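Local coordinates for cytochrome c' (Rubrivivax gelatinosus, PDB 2J8W), which carries a covalently bound high-spin heme c without a sixth iron ligand and probably takes part in electron transfer, though its exact function is unknown, at residues Asn21-Val26 with Ala110-Thr115. Sequence-based numbering, arbitrary orientation. Where two conformers were deposited one is given.
Sequences NHFGRV and AAVGET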
loop_
_atom_site.group_PDB
_atom_site.type_symbol
_atom_site.label_atom_id
_atom_site.label_comp_id
_atom_site.label_asym_id
_atom_site.label_seq_id
_atom_site.Cartn_x
_atom_site.Cartn_y
_atom_site.Cartn_z
ATOM N N ASN A 21 -2.941 -8.630 -3.310
ATOM C CA ASN A 21 -1.824 -9.540 -3.098
ATOM C C ASN A 21 -1.853 -10.131 -1.681
ATOM O O ASN A 21 -1.769 -11.348 -1.487
ATOM C CB ASN A 21 -0.514 -8.843 -3.363
ATOM C CG ASN A 21 0.619 -9.762 -3.244
ATOM O OD1 ASN A 21 1.080 -10.055 -2.156
ATOM N ND2 ASN A 21 1.048 -10.314 -4.390
ATOM N N HIS A 22 -2.009 -9.298 -0.673
ATOM C CA HIS A 22 -1.985 -9.807 0.694
ATOM C C HIS A 22 -3.237 -10.587 1.046
ATOM O O HIS A 22 -3.146 -11.605 1.735
ATOM C CB HIS A 22 -1.675 -8.646 1.656
ATOM C CG HIS A 22 -0.264 -8.210 1.543
ATOM N ND1 HIS A 22 0.764 -8.920 2.136
ATOM C CD2 HIS A 22 0.326 -7.265 0.782
ATOM C CE1 HIS A 22 1.921 -8.377 1.768
ATOM N NE2 HIS A 22 1.683 -7.364 0.954
ATOM N N PHE A 23 -4.399 -10.147 0.540
ATOM C CA PHE A 23 -5.605 -10.923 0.731
ATOM C C PHE A 23 -5.482 -12.295 0.071
ATOM O O PHE A 23 -5.901 -13.296 0.626
ATOM C CB PHE A 23 -6.827 -10.164 0.213
ATOM C CG PHE A 23 -8.121 -10.882 0.426
ATOM C CD1 PHE A 23 -8.640 -11.058 1.669
ATOM C CD2 PHE A 23 -8.858 -11.355 -0.640
ATOM C CE1 PHE A 23 -9.804 -11.730 1.882
ATOM C CE2 PHE A 23 -10.044 -12.026 -0.436
ATOM C CZ PHE A 23 -10.513 -12.194 0.807
ATOM N N GLY A 24 -4.867 -12.317 -1.112
ATOM C CA GLY A 24 -4.679 -13.570 -1.802
ATOM C C GLY A 24 -3.839 -14.571 -1.037
ATOM O O GLY A 24 -4.064 -15.776 -1.119
ATOM N N ARG A 25 -2.867 -14.084 -0.262
ATOM C CA ARG A 25 -2.064 -14.971 0.569
ATOM C C ARG A 25 -2.913 -15.635 1.639
ATOM O O ARG A 25 -2.783 -16.834 1.920
ATOM C CB ARG A 25 -0.915 -14.193 1.220
ATOM C CG ARG A 25 0.048 -13.610 0.225
ATOM C CD ARG A 25 1.182 -12.880 0.914
ATOM N NE ARG A 25 1.810 -11.883 0.040
ATOM C CZ ARG A 25 3.017 -11.371 0.233
ATOM N NH1 ARG A 25 3.690 -11.688 1.314
ATOM N NH2 ARG A 25 3.510 -10.484 -0.614
ATOM N N VAL A 26 -3.810 -14.853 2.230
ATOM C CA VAL A 26 -4.717 -15.399 3.240
ATOM C C VAL A 26 -5.662 -16.400 2.602
ATOM O O VAL A 26 -5.917 -17.479 3.151
ATOM C CB VAL A 26 -5.483 -14.278 3.984
ATOM C CG1 VAL A 26 -6.326 -14.853 5.121
ATOM C CG2 VAL A 26 -4.502 -13.213 4.534
ATOM N N ALA A 110 -14.228 -18.141 7.090
ATOM C CA ALA A 110 -15.547 -17.550 6.930
ATOM C C ALA A 110 -15.384 -16.074 6.512
ATOM O O ALA A 110 -16.075 -15.560 5.648
ATOM C CB ALA A 110 -16.374 -17.656 8.199
ATOM N N ALA A 111 -14.454 -15.384 7.156
ATOM C CA ALA A 111 -14.236 -13.955 6.895
ATOM C C ALA A 111 -13.592 -13.736 5.528
ATOM O O ALA A 111 -13.867 -12.742 4.861
ATOM C CB ALA A 111 -13.423 -13.333 7.984
ATOM N N VAL A 112 -12.749 -14.666 5.075
ATOM C CA VAL A 112 -12.223 -14.596 3.704
ATOM C C VAL A 112 -13.376 -14.669 2.707
ATOM O O VAL A 112 -13.435 -13.911 1.731
ATOM C CB VAL A 112 -11.191 -15.693 3.446
ATOM C CG1 VAL A 112 -10.944 -15.916 1.944
ATOM C CG2 VAL A 112 -9.900 -15.385 4.165
ATOM N N GLY A 113 -14.341 -15.548 2.969
ATOM C CA GLY A 113 -15.474 -15.633 2.055
ATOM C C GLY A 113 -16.309 -14.376 2.021
ATOM O O GLY A 113 -16.702 -13.871 0.958
ATOM N N GLU A 114 -16.576 -13.853 3.199
ATOM C CA GLU A 114 -17.382 -12.614 3.285
ATOM C C GLU A 114 -16.640 -11.459 2.612
ATOM O O GLU A 114 -17.216 -10.628 1.883
ATOM C CB GLU A 114 -17.676 -12.315 4.760
ATOM C CG GLU A 114 -18.712 -11.249 5.015
ATOM C CD GLU A 114 -19.281 -11.263 6.443
ATOM O OE1 GLU A 114 -18.701 -11.906 7.341
ATOM O OE2 GLU A 114 -20.315 -10.590 6.679
ATOM N N THR A 115 -15.344 -11.352 2.879
ATOM C CA THR A 115 -14.557 -10.259 2.314
ATOM C C THR A 115 -14.511 -10.361 0.795
ATOM O O THR A 115 -14.762 -9.398 0.077
ATOM C CB THR A 115 -13.146 -10.226 2.927
ATOM O OG1 THR A 115 -13.246 -10.018 4.326
ATOM C CG2 THR A 115 -12.325 -9.091 2.353
#
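Phe23 pushes its ring across the gap between two helices and overlaps Val112 and Thr115 with the far end of the ring. This is one interface of the cytochrome c' four-helix bundle, where the first helix, 5-30, meets the last, 105-126; the two segments run roughly antiparallel at 140°, and Phe23 spans most of the 11.1 Å between their axes. With CG anti to the backbone N (chi1 -178°), the phenyl group extends straight from its helix, and its CE1 settles 3.7 Å from Thr115 CG2, the two side chains lying alongside each other and pointing in opposite directions. Beside this, Phe23 CZ meets the backbone: Val112 O lies 3.5 Å from it, at the ring edge and near the ring plane, so the contact is made through the C-H rim. One methyl of the same valine, CG1, sits 3.9 Å from Phe23 CZ, while the other, CG2, turns to Val26 and touches its CG1 at 3.7 Å. Val112 thus bridges Phe23 and Val26, about one turn apart on helix 5-30. The neighbouring helices close in around the seam: Val26 also packs on Asn44 and Ile45 of helix 38-52, Val112 on Leu96 and Thr115 on Ala92 of helix 79-102. Thr115 additionally touches heme c and stands one turn before Cys119, a covalent heme attachment point; the Phe23 side chain is about 10 Å from that of His123, the axial iron ligand. It is CB and CG2 of the threonine that meet the ring; its hydroxyl is turned back onto its own helix, where OG1 donates to Ala111 O at 2.8 Å, approaching that carbonyl from the face opposite Thr115 N.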